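Putative aminooxidase (PDB 2BA9) isomerises linoleic acid to conjugated linoleic acid, probably by means of the FAD bound in its flavin-containing amine oxidoreductase fold. Local coordinates at residues A112-L117 with R158-N163; P177-L182 with E377-G382; G118-T123 with A150-E155; G308-Y313 with E353-P358; T327-N332 with Q346-D351. One frame throughout, in Å; residues are numbered along the deposited sequence.

Interaction 1 (A112-L117 with R158-N163)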
# COMPACT_ATOMS: atom_id res chain seq x y z
N ALA A 112 -5.13 -26.28 -9.67
CA ALA A 112 -6.29 -26.32 -10.56
C ALA A 112 -7.03 -24.97 -10.53
O ALA A 112 -7.30 -24.38 -11.57
CB ALA A 112 -7.21 -27.46 -10.20
N ALA A 113 -7.32 -24.49 -9.32
CA ALA A 113 -8.00 -23.21 -9.12
C ALA A 113 -7.20 -22.04 -9.72
O ALA A 113 -7.77 -21.18 -10.40
CB ALA A 113 -8.25 -22.97 -7.61
N VAL A 114 -5.89 -22.01 -9.46
CA VAL A 114 -5.02 -20.94 -9.94
C VAL A 114 -5.01 -20.86 -11.47
O VAL A 114 -5.04 -19.75 -12.03
CB VAL A 114 -3.58 -21.14 -9.43
CG1 VAL A 114 -2.59 -20.24 -10.20
CG2 VAL A 114 -3.51 -20.90 -7.93
N GLN A 115 -4.95 -22.02 -12.13
CA GLN A 115 -5.02 -22.10 -13.60
C GLN A 115 -6.40 -21.67 -14.14
O GLN A 115 -6.49 -20.92 -15.12
CB GLN A 115 -4.69 -23.54 -14.05
CG GLN A 115 -5.03 -23.90 -15.53
CD GLN A 115 -3.95 -23.55 -16.56
OE1 GLN A 115 -4.23 -23.58 -17.78
NE2 GLN A 115 -2.72 -23.24 -16.11
N LYS A 116 -7.46 -22.16 -13.50
CA LYS A 116 -8.82 -21.82 -13.93
C LYS A 116 -9.06 -20.33 -13.76
O LYS A 116 -9.64 -19.67 -14.63
CB LYS A 116 -9.86 -22.61 -13.14
CG LYS A 116 -11.25 -22.63 -13.79
CD LYS A 116 -12.28 -23.33 -12.90
CE LYS A 116 -13.66 -22.67 -12.98
NZ LYS A 116 -14.67 -23.36 -12.10
N LEU A 117 -8.60 -19.78 -12.63
CA LEU A 117 -8.73 -18.35 -12.37
C LEU A 117 -7.98 -17.56 -13.43
O LEU A 117 -8.51 -16.60 -13.98
CB LEU A 117 -8.19 -17.98 -10.98
CG LEU A 117 -8.32 -16.51 -10.55
CD1 LEU A 117 -9.77 -16.03 -10.58
CD2 LEU A 117 -7.72 -16.32 -9.14
N ARG A 158 -6.92 -19.15 -3.17
CA ARG A 158 -6.62 -18.28 -2.03
C ARG A 158 -5.33 -18.65 -1.30
O ARG A 158 -4.68 -17.78 -0.73
CB ARG A 158 -7.78 -18.29 -1.01
CG ARG A 158 -7.78 -19.52 -0.11
CD ARG A 158 -9.10 -19.70 0.65
NE ARG A 158 -9.61 -18.50 1.34
CZ ARG A 158 -9.10 -17.99 2.47
NH1 ARG A 158 -8.03 -18.52 3.03
NH2 ARG A 158 -9.65 -16.92 3.03
N ASP A 159 -4.98 -19.93 -1.28
CA ASP A 159 -3.74 -20.38 -0.65
C ASP A 159 -2.51 -19.72 -1.27
O ASP A 159 -1.54 -19.45 -0.58
CB ASP A 159 -3.60 -21.91 -0.76
CG ASP A 159 -4.52 -22.66 0.18
OD1 ASP A 159 -5.60 -22.13 0.56
OD2 ASP A 159 -4.16 -23.79 0.54
N LEU A 160 -2.54 -19.49 -2.58
CA LEU A 160 -1.45 -18.79 -3.27
C LEU A 160 -1.55 -17.27 -3.06
O LEU A 160 -0.58 -16.64 -2.68
CB LEU A 160 -1.46 -19.09 -4.78
CG LEU A 160 -0.25 -18.56 -5.56
CD1 LEU A 160 0.98 -19.39 -5.29
CD2 LEU A 160 -0.52 -18.53 -7.04
N TRP A 161 -2.73 -16.72 -3.30
CA TRP A 161 -2.95 -15.26 -3.26
C TRP A 161 -2.81 -14.63 -1.88
O TRP A 161 -2.49 -13.45 -1.76
CB TRP A 161 -4.35 -14.94 -3.83
CG TRP A 161 -4.32 -14.35 -5.20
CD1 TRP A 161 -4.35 -13.03 -5.51
CD2 TRP A 161 -4.29 -15.06 -6.44
NE1 TRP A 161 -4.33 -12.86 -6.86
CE2 TRP A 161 -4.28 -14.09 -7.46
CE3 TRP A 161 -4.24 -16.41 -6.79
CZ2 TRP A 161 -4.25 -14.44 -8.82
CZ3 TRP A 161 -4.20 -16.75 -8.12
CH2 TRP A 161 -4.20 -15.77 -9.13
N ILE A 162 -3.04 -15.42 -0.84
CA ILE A 162 -3.14 -14.88 0.51
C ILE A 162 -1.81 -14.41 1.08
O ILE A 162 -1.77 -13.43 1.82
CB ILE A 162 -3.80 -15.89 1.46
CG1 ILE A 162 -4.29 -15.17 2.73
CG2 ILE A 162 -2.86 -17.05 1.78
CD1 ILE A 162 -5.11 -16.06 3.64
N ASN A 163 -0.72 -15.09 0.74
CA ASN A 163 0.57 -14.83 1.37
C ASN A 163 1.15 -13.43 1.07
O ASN A 163 1.60 -12.74 1.98
CB ASN A 163 1.55 -15.95 1.01
CG ASN A 163 1.04 -17.32 1.43
OD1 ASN A 163 0.64 -17.51 2.58
ND2 ASN A 163 1.05 -18.28 0.50
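Val114 and Leu160 mark the closest backbone approach of the two helical segments, with their CA atoms 7.9 Å apart. That spacing is bridged by side chains alone. At one end of the contact the isopropyl group of Val114 meets the tip of Leu160 at about a right angle, CG2 lying 3.9 Å from CD2 of Leu160. Val114 CG1 is almost as near, at 4.1 Å, and so both branches touch the same leucine methyl. The pair joins helix 106-122 to the short helix 158-161 in the helical part of this member of the flavin-containing amine oxidoreductase family, and helix 187-195 packs on Leu160 and Trp161 through Met190. One turn further along, a single methyl of Leu117, CD2, lies over the six-membered ring of the indole, offset toward its rim. Leu117 CG stands opposite the backbone N (chi1 -177°), which carries the isobutyl group toward Trp161. There CD2 makes a CH-pi contact 3.8 Å from the ring centroid, 23° off the normal, and its nearest ring atom is Trp161 CH2 at 3.6 Å. Val114 CG2 approaches the same ring at the edge, 4.2 Å from Trp161 CZ3. NE1 of the indole donates to Leu185 O.

Interaction 2 (P177-L182 with E377-G382)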
# COMPACT_ATOMS: atom_id res chain seq x y z
N PRO A 177 -12.92 -6.57 -0.93
CA PRO A 177 -13.41 -6.80 -2.29
C PRO A 177 -12.37 -7.26 -3.33
O PRO A 177 -11.23 -6.77 -3.33
CB PRO A 177 -13.97 -5.42 -2.69
CG PRO A 177 -14.29 -4.75 -1.40
CD PRO A 177 -13.23 -5.20 -0.46
N ALA A 178 -12.81 -8.15 -4.23
CA ALA A 178 -11.94 -8.75 -5.27
C ALA A 178 -11.15 -7.73 -6.09
O ALA A 178 -9.98 -7.97 -6.42
CB ALA A 178 -12.77 -9.64 -6.20
N ALA A 179 -11.77 -6.59 -6.39
CA ALA A 179 -11.16 -5.53 -7.22
C ALA A 179 -9.83 -5.00 -6.68
O ALA A 179 -8.92 -4.66 -7.45
CB ALA A 179 -12.12 -4.38 -7.35
N TYR A 180 -9.71 -4.90 -5.37
CA TYR A 180 -8.45 -4.49 -4.77
C TYR A 180 -7.40 -5.59 -4.97
O TYR A 180 -6.29 -5.31 -5.41
CB TYR A 180 -8.63 -4.17 -3.28
CG TYR A 180 -9.54 -3.00 -3.03
CD1 TYR A 180 -9.18 -1.71 -3.42
CD2 TYR A 180 -10.77 -3.18 -2.40
CE1 TYR A 180 -10.02 -0.63 -3.19
CE2 TYR A 180 -11.62 -2.11 -2.16
CZ TYR A 180 -11.25 -0.83 -2.56
OH TYR A 180 -12.10 0.24 -2.31
N VAL A 181 -7.78 -6.83 -4.69
CA VAL A 181 -6.82 -7.94 -4.69
C VAL A 181 -6.18 -8.08 -6.06
O VAL A 181 -4.96 -8.15 -6.17
CB VAL A 181 -7.49 -9.29 -4.30
CG1 VAL A 181 -6.45 -10.46 -4.37
CG2 VAL A 181 -8.18 -9.18 -2.90
N LEU A 182 -7.04 -8.09 -7.08
CA LEU A 182 -6.65 -8.43 -8.44
C LEU A 182 -6.02 -7.27 -9.24
O LEU A 182 -5.39 -7.50 -10.28
CB LEU A 182 -7.84 -9.07 -9.17
CG LEU A 182 -8.20 -10.45 -8.59
CD1 LEU A 182 -9.59 -10.92 -9.02
CD2 LEU A 182 -7.13 -11.48 -8.99
N GLU A 377 -20.19 -3.82 -0.03
CA GLU A 377 -21.48 -3.12 -0.16
C GLU A 377 -21.34 -1.68 -0.69
O GLU A 377 -22.05 -1.26 -1.61
CB GLU A 377 -22.18 -3.07 1.20
CG GLU A 377 -23.47 -2.26 1.20
CD GLU A 377 -24.12 -2.19 2.57
OE1 GLU A 377 -25.29 -2.62 2.68
OE2 GLU A 377 -23.45 -1.71 3.53
N ASP A 378 -20.44 -0.93 -0.07
CA ASP A 378 -20.17 0.44 -0.47
C ASP A 378 -19.57 0.46 -1.89
O ASP A 378 -19.94 1.27 -2.71
CB ASP A 378 -19.28 1.14 0.57
CG ASP A 378 -20.02 1.44 1.88
OD1 ASP A 378 -21.28 1.41 1.91
OD2 ASP A 378 -19.35 1.72 2.90
N TYR A 379 -18.68 -0.48 -2.19
CA TYR A 379 -18.15 -0.60 -3.55
C TYR A 379 -19.30 -0.82 -4.56
O TYR A 379 -19.38 -0.13 -5.57
CB TYR A 379 -17.07 -1.71 -3.62
CG TYR A 379 -16.12 -1.60 -4.81
CD1 TYR A 379 -14.76 -1.33 -4.63
CD2 TYR A 379 -16.59 -1.75 -6.12
CE1 TYR A 379 -13.89 -1.22 -5.73
CE2 TYR A 379 -15.74 -1.65 -7.21
CZ TYR A 379 -14.41 -1.38 -7.02
OH TYR A 379 -13.61 -1.28 -8.15
N LYS A 380 -20.20 -1.76 -4.23
CA LYS A 380 -21.33 -2.16 -5.06
C LYS A 380 -22.29 -1.00 -5.23
O LYS A 380 -22.88 -0.84 -6.29
CB LYS A 380 -22.11 -3.34 -4.43
CG LYS A 380 -21.53 -4.73 -4.65
CD LYS A 380 -22.41 -5.78 -4.00
CE LYS A 380 -21.68 -7.10 -3.76
NZ LYS A 380 -22.63 -8.06 -3.09
N ALA A 381 -22.45 -0.21 -4.16
CA ALA A 381 -23.37 0.92 -4.15
C ALA A 381 -22.88 2.07 -5.03
O ALA A 381 -23.60 3.04 -5.22
CB ALA A 381 -23.60 1.40 -2.71
N GLY A 382 -21.66 1.95 -5.54
CA GLY A 382 -21.13 2.87 -6.55
C GLY A 382 -20.06 3.83 -6.07
O GLY A 382 -19.74 4.79 -6.78
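Tyr379 is the residue of segment 377-382 that meets Ala179 and Tyr180. Glu377 opens the segment in the first turn of the short helix 376-380, and its carbonyl O receives Ala381 N at 2.8 Å. Asp378 follows, its backbone N bonded to Ser375 OG. Tyr379 then reaches helix 178-184 with CG anti to its own N (chi1 -160°), its side chain running antiparallel alongside that of Tyr180. The edge of the Tyr379 ring is turned toward the face of Tyr180 in an offset T-shaped pair, with centroids 5.8 Å apart and planes at 89°. Within it, Tyr379 CD1 comes 3.9 Å from Tyr180 OH, which lies near the plane of the Tyr379 ring. The phenol end instead reaches the first helical turn of 178-184, where Tyr379 OH is 3.5 Å from Ala179 CB. Both hydroxyls are held elsewhere: Tyr379 OH by His133 ND1, and Tyr180 OH by Tyr384 OH and Val374 N. At the end of the segment Gly382, with positive phi, closes a Schellman motif, its N 3.1 Å from Tyr379 O, and also occupies the N-cap position of helix 383-389. The buried contact thus ties helix 178-184 to helix 376-380, with Phe371 of strand 359-373 adding a further edge-to-face partner for Tyr180.

Interaction 3 (G118-T123 with A150-E155); sequences GQLLAT and ALNGCE
Leu120, near the C-terminal end of helix 106-122, packs against Asn152 and Cys154 in the Schellman motif that terminates helix 145-151. Gly153 is the C-prime residue of that motif: its phi is positive, its N bonds to Ala150 O at 3.1 Å, and Cys154 N returns to Leu149 O. The turn brings Asn152 and Cys154 round to the same leucine, although the nearest CA atoms, those of Leu120 and Asn152, remain 8.6 Å apart. One methyl does most of the touching. Leu120 CD1 lies alongside the asparagine, 3.8 Å from both Asn152 CB and Asn152 OD1, and it reaches Cys154 SG more loosely at 4.2 Å. Leu120 CG sits beside its backbone N, opposite the carbonyl carbon (chi1 -74°), an orientation that directs the branch at the turn. The amide of Asn152 is gripped at both ends from outside the two segments: OD1 accepts from Lys124 NZ, while ND2 bonds to Tyr125 OH and to Phe148 O. These bonds fix the rotation of a buried polar group while Leu120 packs along the CB and OD1 flank. The last turn of helix 106-122 is held by weak backbone bonds at Ala122 and Thr123. There Thr123 OG1 donates to Gln119 O at 2.7 Å, with a C=O...donor angle of 140° and the hydroxyl tilted 22° from the carbonyl plane.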
# COMPACT_ATOMS: atom_id res chain seq x y z
N GLY A 118 -6.74 -17.96 -13.71
CA GLY A 118 -5.93 -17.27 -14.70
C GLY A 118 -6.69 -17.12 -16.01
O GLY A 118 -6.70 -16.07 -16.61
N GLN A 119 -7.35 -18.19 -16.43
CA GLN A 119 -8.04 -18.19 -17.72
C GLN A 119 -9.30 -17.33 -17.71
O GLN A 119 -9.61 -16.64 -18.68
CB GLN A 119 -8.34 -19.62 -18.14
CG GLN A 119 -7.08 -20.39 -18.48
CD GLN A 119 -6.36 -19.83 -19.72
OE1 GLN A 119 -6.79 -20.07 -20.86
NE2 GLN A 119 -5.25 -19.11 -19.50
N LEU A 120 -10.01 -17.36 -16.59
CA LEU A 120 -11.15 -16.48 -16.37
C LEU A 120 -10.77 -15.00 -16.35
O LEU A 120 -11.50 -14.17 -16.87
CB LEU A 120 -11.83 -16.82 -15.04
CG LEU A 120 -12.66 -18.09 -14.98
CD1 LEU A 120 -12.82 -18.48 -13.51
CD2 LEU A 120 -14.01 -17.89 -15.66
N LEU A 121 -9.63 -14.67 -15.73
CA LEU A 121 -9.17 -13.28 -15.67
C LEU A 121 -8.85 -12.73 -17.07
O LEU A 121 -9.00 -11.54 -17.33
CB LEU A 121 -7.94 -13.17 -14.77
CG LEU A 121 -8.18 -13.32 -13.26
CD1 LEU A 121 -6.88 -13.21 -12.47
CD2 LEU A 121 -9.21 -12.28 -12.79
N ALA A 122 -8.41 -13.62 -17.96
CA ALA A 122 -7.96 -13.23 -19.30
C ALA A 122 -9.15 -12.99 -20.23
O ALA A 122 -9.03 -12.27 -21.21
CB ALA A 122 -7.04 -14.30 -19.88
N THR A 123 -10.30 -13.56 -19.88
CA THR A 123 -11.48 -13.53 -20.72
C THR A 123 -12.71 -12.89 -20.02
O THR A 123 -13.01 -11.71 -20.22
CB THR A 123 -11.80 -14.95 -21.17
OG1 THR A 123 -11.86 -15.81 -20.02
CG2 THR A 123 -10.72 -15.45 -22.13
N ALA A 150 -15.47 -18.37 -4.84
CA ALA A 150 -16.54 -19.35 -4.68
C ALA A 150 -17.49 -19.39 -5.87
O ALA A 150 -17.89 -20.44 -6.33
CB ALA A 150 -17.32 -19.08 -3.39
N LEU A 151 -17.84 -18.22 -6.39
CA LEU A 151 -18.73 -18.12 -7.53
C LEU A 151 -18.15 -18.83 -8.76
O LEU A 151 -18.89 -19.32 -9.62
CB LEU A 151 -18.97 -16.65 -7.84
CG LEU A 151 -20.08 -16.27 -8.80
CD1 LEU A 151 -21.44 -16.65 -8.23
CD2 LEU A 151 -19.99 -14.79 -9.07
N ASN A 152 -16.82 -18.87 -8.84
CA ASN A 152 -16.13 -19.46 -9.98
C ASN A 152 -15.52 -20.83 -9.67
O ASN A 152 -14.73 -21.34 -10.45
CB ASN A 152 -15.05 -18.48 -10.45
CG ASN A 152 -15.64 -17.25 -11.12
OD1 ASN A 152 -16.23 -17.35 -12.20
ND2 ASN A 152 -15.48 -16.08 -10.49
N GLY A 153 -15.91 -21.44 -8.56
CA GLY A 153 -15.30 -22.70 -8.11
C GLY A 153 -13.78 -22.69 -7.95
O GLY A 153 -13.13 -23.69 -8.22
N CYS A 154 -13.21 -21.56 -7.53
CA CYS A 154 -11.76 -21.39 -7.49
C CYS A 154 -11.24 -21.11 -6.07
O CYS A 154 -10.17 -20.52 -5.92
CB CYS A 154 -11.32 -20.24 -8.41
SG CYS A 154 -11.40 -20.58 -10.15
N GLU A 155 -11.98 -21.54 -5.05
CA GLU A 155 -11.65 -21.26 -3.65
C GLU A 155 -10.19 -21.57 -3.27
O GLU A 155 -9.56 -20.81 -2.54
CB GLU A 155 -12.58 -22.07 -2.72
CG GLU A 155 -14.02 -21.58 -2.67
CD GLU A 155 -14.95 -22.32 -3.65
OE1 GLU A 155 -14.49 -22.74 -4.75
OE2 GLU A 155 -16.14 -22.47 -3.30

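Interaction 4 (G308-Y313 with E353-P358); sequences GHVMVY and ETFGHP
Tyr313 lies against Phe355 and His357, while Val310 meets the next atom along the same edge of the Phe355 ring, CE2. In this first shell Tyr313 CE2 is 3.8 Å from Phe355 CD2, the two side chains passing head to tail. Val310 CG1 approaches Phe355 at its edge, near the ring plane, 4.1 Å from CE2. The Tyr313 and His357 side chains cross at about a right angle; their rings are oblique, with planes at 65° and centroids 5.5 Å apart. Tyr313 OH stands 3.3 Å from both NE2 and CD2 of His357, set obliquely to the imidazole. With chi1 of 56°, the Tyr313 ring is tucked over its own backbone, flanked by N and C, and leaves strand 310-315 toward the helix end. Further out, helix 341-355 stops in a Schellman motif: Gly356 has positive phi and its N bonds to Glu353 O at 3.0 Å, which lets the chain turn and deliver His357 beside Phe355. On the strand side, Asp351 OD2 accepts from both His309 ND1 and Val310 N, holding the backbone at Val310 and the His309 ring, and Leu91 of strand 88-91 packs on Tyr313 and Phe355. His357 ND1 is hydrogen-bonded, as donor, to the backbone O of Glu290. The contact is therefore mainly apolar and aromatic, its one histidine held in place through ND1 from outside the two segments.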
# COMPACT_ATOMS: atom_id res chain seq x y z
N GLY A 308 -3.79 -10.39 15.14
CA GLY A 308 -2.87 -9.90 16.17
C GLY A 308 -1.60 -10.70 16.19
O GLY A 308 -0.58 -10.26 16.74
N HIS A 309 -1.63 -11.89 15.59
CA HIS A 309 -0.43 -12.73 15.56
C HIS A 309 0.49 -12.32 14.43
O HIS A 309 0.05 -11.71 13.46
CB HIS A 309 -0.79 -14.22 15.49
CG HIS A 309 -1.19 -14.78 16.81
ND1 HIS A 309 -0.26 -15.11 17.78
CD2 HIS A 309 -2.40 -15.02 17.36
CE1 HIS A 309 -0.89 -15.57 18.85
NE2 HIS A 309 -2.19 -15.50 18.64
N VAL A 310 1.77 -12.63 14.56
CA VAL A 310 2.74 -12.40 13.48
C VAL A 310 2.43 -13.30 12.29
O VAL A 310 2.38 -14.52 12.42
CB VAL A 310 4.18 -12.68 13.94
CG1 VAL A 310 5.15 -12.58 12.75
CG2 VAL A 310 4.59 -11.73 15.06
N MET A 311 2.26 -12.68 11.12
CA MET A 311 1.93 -13.38 9.89
C MET A 311 3.15 -13.64 9.00
O MET A 311 3.13 -14.51 8.15
CB MET A 311 0.91 -12.58 9.10
CG MET A 311 -0.32 -12.22 9.91
SD MET A 311 -1.52 -11.36 8.88
CE MET A 311 -0.77 -9.73 8.79
N VAL A 312 4.21 -12.87 9.22
CA VAL A 312 5.42 -12.96 8.42
C VAL A 312 6.50 -12.16 9.12
O VAL A 312 6.21 -11.22 9.88
CB VAL A 312 5.20 -12.42 6.98
CG1 VAL A 312 4.71 -10.98 7.01
CG2 VAL A 312 6.50 -12.53 6.15
N TYR A 313 7.75 -12.56 8.90
CA TYR A 313 8.88 -11.76 9.34
C TYR A 313 9.91 -11.70 8.24
O TYR A 313 10.01 -12.61 7.43
CB TYR A 313 9.48 -12.27 10.65
CG TYR A 313 9.93 -13.71 10.65
CD1 TYR A 313 11.16 -14.09 10.13
CD2 TYR A 313 9.12 -14.70 11.19
CE1 TYR A 313 11.56 -15.42 10.14
CE2 TYR A 313 9.50 -16.02 11.21
CZ TYR A 313 10.73 -16.38 10.69
OH TYR A 313 11.11 -17.72 10.71
N GLU A 353 9.40 -16.36 19.80
CA GLU A 353 10.01 -17.39 20.63
C GLU A 353 9.54 -18.78 20.20
O GLU A 353 10.33 -19.73 20.05
CB GLU A 353 9.68 -17.16 22.09
CG GLU A 353 10.55 -17.97 23.02
CD GLU A 353 10.15 -17.79 24.45
OE1 GLU A 353 9.57 -16.73 24.76
OE2 GLU A 353 10.44 -18.71 25.26
N THR A 354 8.24 -18.89 19.97
CA THR A 354 7.65 -20.10 19.41
C THR A 354 8.31 -20.51 18.08
O THR A 354 8.62 -21.70 17.87
CB THR A 354 6.15 -19.89 19.26
OG1 THR A 354 5.60 -19.78 20.58
CG2 THR A 354 5.51 -21.03 18.48
N PHE A 355 8.56 -19.53 17.22
CA PHE A 355 9.21 -19.78 15.92
C PHE A 355 10.70 -20.16 16.07
O PHE A 355 11.31 -20.64 15.10
CB PHE A 355 9.08 -18.57 14.96
CG PHE A 355 7.65 -18.12 14.69
CD1 PHE A 355 6.57 -18.98 14.83
CD2 PHE A 355 7.40 -16.82 14.28
CE1 PHE A 355 5.27 -18.55 14.57
CE2 PHE A 355 6.11 -16.38 14.01
CZ PHE A 355 5.04 -17.25 14.16
N GLY A 356 11.27 -19.93 17.26
CA GLY A 356 12.68 -20.24 17.53
C GLY A 356 13.63 -19.08 17.24
O GLY A 356 14.83 -19.28 17.09
N HIS A 357 13.09 -17.88 17.18
CA HIS A 357 13.87 -16.68 16.90
C HIS A 357 13.54 -15.63 17.96
O HIS A 357 12.96 -14.59 17.65
CB HIS A 357 13.55 -16.18 15.49
CG HIS A 357 13.68 -17.23 14.42
ND1 HIS A 357 14.88 -17.84 14.12
CD2 HIS A 357 12.75 -17.77 13.59
CE1 HIS A 357 14.68 -18.72 13.15
NE2 HIS A 357 13.40 -18.69 12.81
N PRO A 358 13.85 -15.94 19.23
CA PRO A 358 13.40 -15.05 20.31
C PRO A 358 13.95 -13.61 20.28
O PRO A 358 15.12 -13.39 19.95
CB PRO A 358 13.80 -15.80 21.59
CG PRO A 358 14.75 -16.86 21.17
CD PRO A 358 14.55 -17.13 19.73

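Interaction 5 (T327-N332 with Q346-D351); sequences TYLLRN and QMVLDD
Val348 is wedged against Thr327 and Leu329, and these three buried side chains form the tight part of the contact. CG2 of Val348 meets Leu329 CD2 at 3.6 Å, the side chains crossing at about a right angle, and both valine methyls lie against the threonine hydroxyl. Thr327 OG1 is 3.7 Å from Val348 CG1 and 3.9 Å from Val348 CG2. Such close packing follows from the backbones, the CA atoms of Thr327 and Val348 being only 7.3 Å apart. The neighbouring positions of the helix are looser. Met347 does not touch the strand segment, and on the exposed flank Gln346 NE2 donates instead to Asp350 OD1 one turn on, at 2.9 Å. That bond is bent, with an N-H...acceptor angle of 145°, and it meets the oxygen from above the carboxylate plane. In the fold, helix 341-355 lies on one surface of the mixed sheet, with Met352 of this helix continuing the packing on Thr327 and Cys344 doing the same on Leu329. Tyr328 points away from the helix and touches the FAD. Strand 325-330, flanked by strands 277-288 and 310-315 in the sheet, therefore lies between the helix and the FAD.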
# COMPACT_ATOMS: atom_id res chain seq x y z
N THR A 327 8.89 -7.71 12.00
CA THR A 327 7.71 -8.57 12.12
C THR A 327 6.48 -7.78 11.73
O THR A 327 6.45 -6.55 11.87
CB THR A 327 7.51 -9.08 13.57
OG1 THR A 327 7.04 -8.01 14.40
CG2 THR A 327 8.81 -9.66 14.15
N TYR A 328 5.45 -8.51 11.29
CA TYR A 328 4.23 -7.93 10.72
C TYR A 328 2.98 -8.61 11.27
O TYR A 328 2.85 -9.83 11.17
CB TYR A 328 4.28 -8.06 9.19
CG TYR A 328 5.55 -7.46 8.61
CD1 TYR A 328 5.56 -6.16 8.09
CD2 TYR A 328 6.75 -8.17 8.61
CE1 TYR A 328 6.72 -5.59 7.60
CE2 TYR A 328 7.91 -7.62 8.11
CZ TYR A 328 7.89 -6.33 7.60
OH TYR A 328 9.05 -5.78 7.12
N LEU A 329 2.08 -7.83 11.85
CA LEU A 329 0.79 -8.33 12.33
C LEU A 329 -0.29 -7.31 12.05
O LEU A 329 -0.01 -6.11 11.83
CB LEU A 329 0.82 -8.63 13.84
CG LEU A 329 1.17 -7.46 14.81
CD1 LEU A 329 0.00 -6.56 15.11
CD2 LEU A 329 1.79 -7.97 16.11
N LEU A 330 -1.54 -7.77 12.07
CA LEU A 330 -2.68 -6.89 11.85
C LEU A 330 -3.54 -6.77 13.11
O LEU A 330 -3.76 -7.76 13.81
CB LEU A 330 -3.54 -7.39 10.69
CG LEU A 330 -3.24 -6.83 9.31
CD1 LEU A 330 -4.04 -7.63 8.30
CD2 LEU A 330 -3.55 -5.34 9.24
N ARG A 331 -4.03 -5.57 13.36
CA ARG A 331 -4.75 -5.25 14.58
C ARG A 331 -6.27 -5.16 14.42
O ARG A 331 -6.97 -5.04 15.41
CB ARG A 331 -4.23 -3.94 15.19
CG ARG A 331 -2.80 -4.08 15.70
CD ARG A 331 -2.22 -2.82 16.31
NE ARG A 331 -3.20 -2.07 17.08
CZ ARG A 331 -2.97 -0.89 17.65
NH1 ARG A 331 -1.77 -0.33 17.58
NH2 ARG A 331 -3.95 -0.28 18.32
N ASN A 332 -6.77 -5.24 13.20
CA ASN A 332 -8.20 -5.05 12.96
C ASN A 332 -8.79 -6.03 11.94
O ASN A 332 -8.08 -6.57 11.09
CB ASN A 332 -8.45 -3.62 12.47
CG ASN A 332 -7.94 -3.41 11.06
OD1 ASN A 332 -6.72 -3.42 10.82
ND2 ASN A 332 -8.85 -3.28 10.11
N GLN A 346 3.08 -8.14 22.80
CA GLN A 346 3.38 -9.37 23.54
C GLN A 346 3.35 -10.60 22.62
O GLN A 346 4.15 -11.52 22.77
CB GLN A 346 2.44 -9.56 24.74
CG GLN A 346 2.83 -10.71 25.68
CD GLN A 346 4.22 -10.57 26.29
OE1 GLN A 346 4.61 -9.47 26.72
NE2 GLN A 346 4.97 -11.67 26.35
N MET A 347 2.43 -10.60 21.65
CA MET A 347 2.38 -11.68 20.66
C MET A 347 3.62 -11.71 19.77
O MET A 347 4.04 -12.77 19.34
CB MET A 347 1.12 -11.61 19.81
CG MET A 347 -0.09 -12.19 20.53
SD MET A 347 -1.59 -12.24 19.55
CE MET A 347 -2.22 -10.59 19.91
N VAL A 348 4.20 -10.55 19.49
CA VAL A 348 5.48 -10.49 18.79
C VAL A 348 6.52 -11.27 19.61
O VAL A 348 7.24 -12.13 19.09
CB VAL A 348 5.96 -9.03 18.58
CG1 VAL A 348 7.34 -8.99 17.95
CG2 VAL A 348 4.99 -8.25 17.70
N LEU A 349 6.60 -10.99 20.89
CA LEU A 349 7.56 -11.71 21.73
C LEU A 349 7.22 -13.20 21.73
O LEU A 349 8.08 -14.03 21.44
CB LEU A 349 7.56 -11.17 23.16
CG LEU A 349 7.78 -9.65 23.28
CD1 LEU A 349 8.03 -9.28 24.74
CD2 LEU A 349 8.91 -9.20 22.37
N ASP A 350 5.96 -13.53 22.00
CA ASP A 350 5.56 -14.93 22.19
C ASP A 350 5.61 -15.72 20.88
O ASP A 350 6.05 -16.88 20.89
CB ASP A 350 4.15 -15.03 22.79
CG ASP A 350 4.03 -14.38 24.16
OD1 ASP A 350 5.05 -14.16 24.84
OD2 ASP A 350 2.89 -14.12 24.58
N ASP A 351 5.18 -15.12 19.78
CA ASP A 351 5.24 -15.79 18.46
C ASP A 351 6.69 -16.06 18.01
O ASP A 351 7.02 -17.17 17.60
CB ASP A 351 4.49 -15.00 17.37
CG ASP A 351 2.96 -15.14 17.45
OD1 ASP A 351 2.43 -16.01 18.20
OD2 ASP A 351 2.27 -14.38 16.74

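All five contacts are largely buried, yet their depth differs: interaction 2 lies nearest the chain centre, about 16 Å from it, and interaction 3 furthest out, about 25 Å, where Leu120 is partly exposed. Interactions 1 and 3 share helix 106-122, their centres about 9 Å apart, and Lys116 NZ of the first bonds to Asn152 O of the second. Interaction 2 joins them through Val181 and Leu182, which pack on Trp161, and through Leu182 on Leu121. Interactions 4 and 5 both set helix 341-355 on neighbouring strands of one sheet, about 7 Å between centres. Interactions 1 to 3 thus join helices or their ends, whereas in 4 and 5 Asp351 also bonds the helix to the strand side.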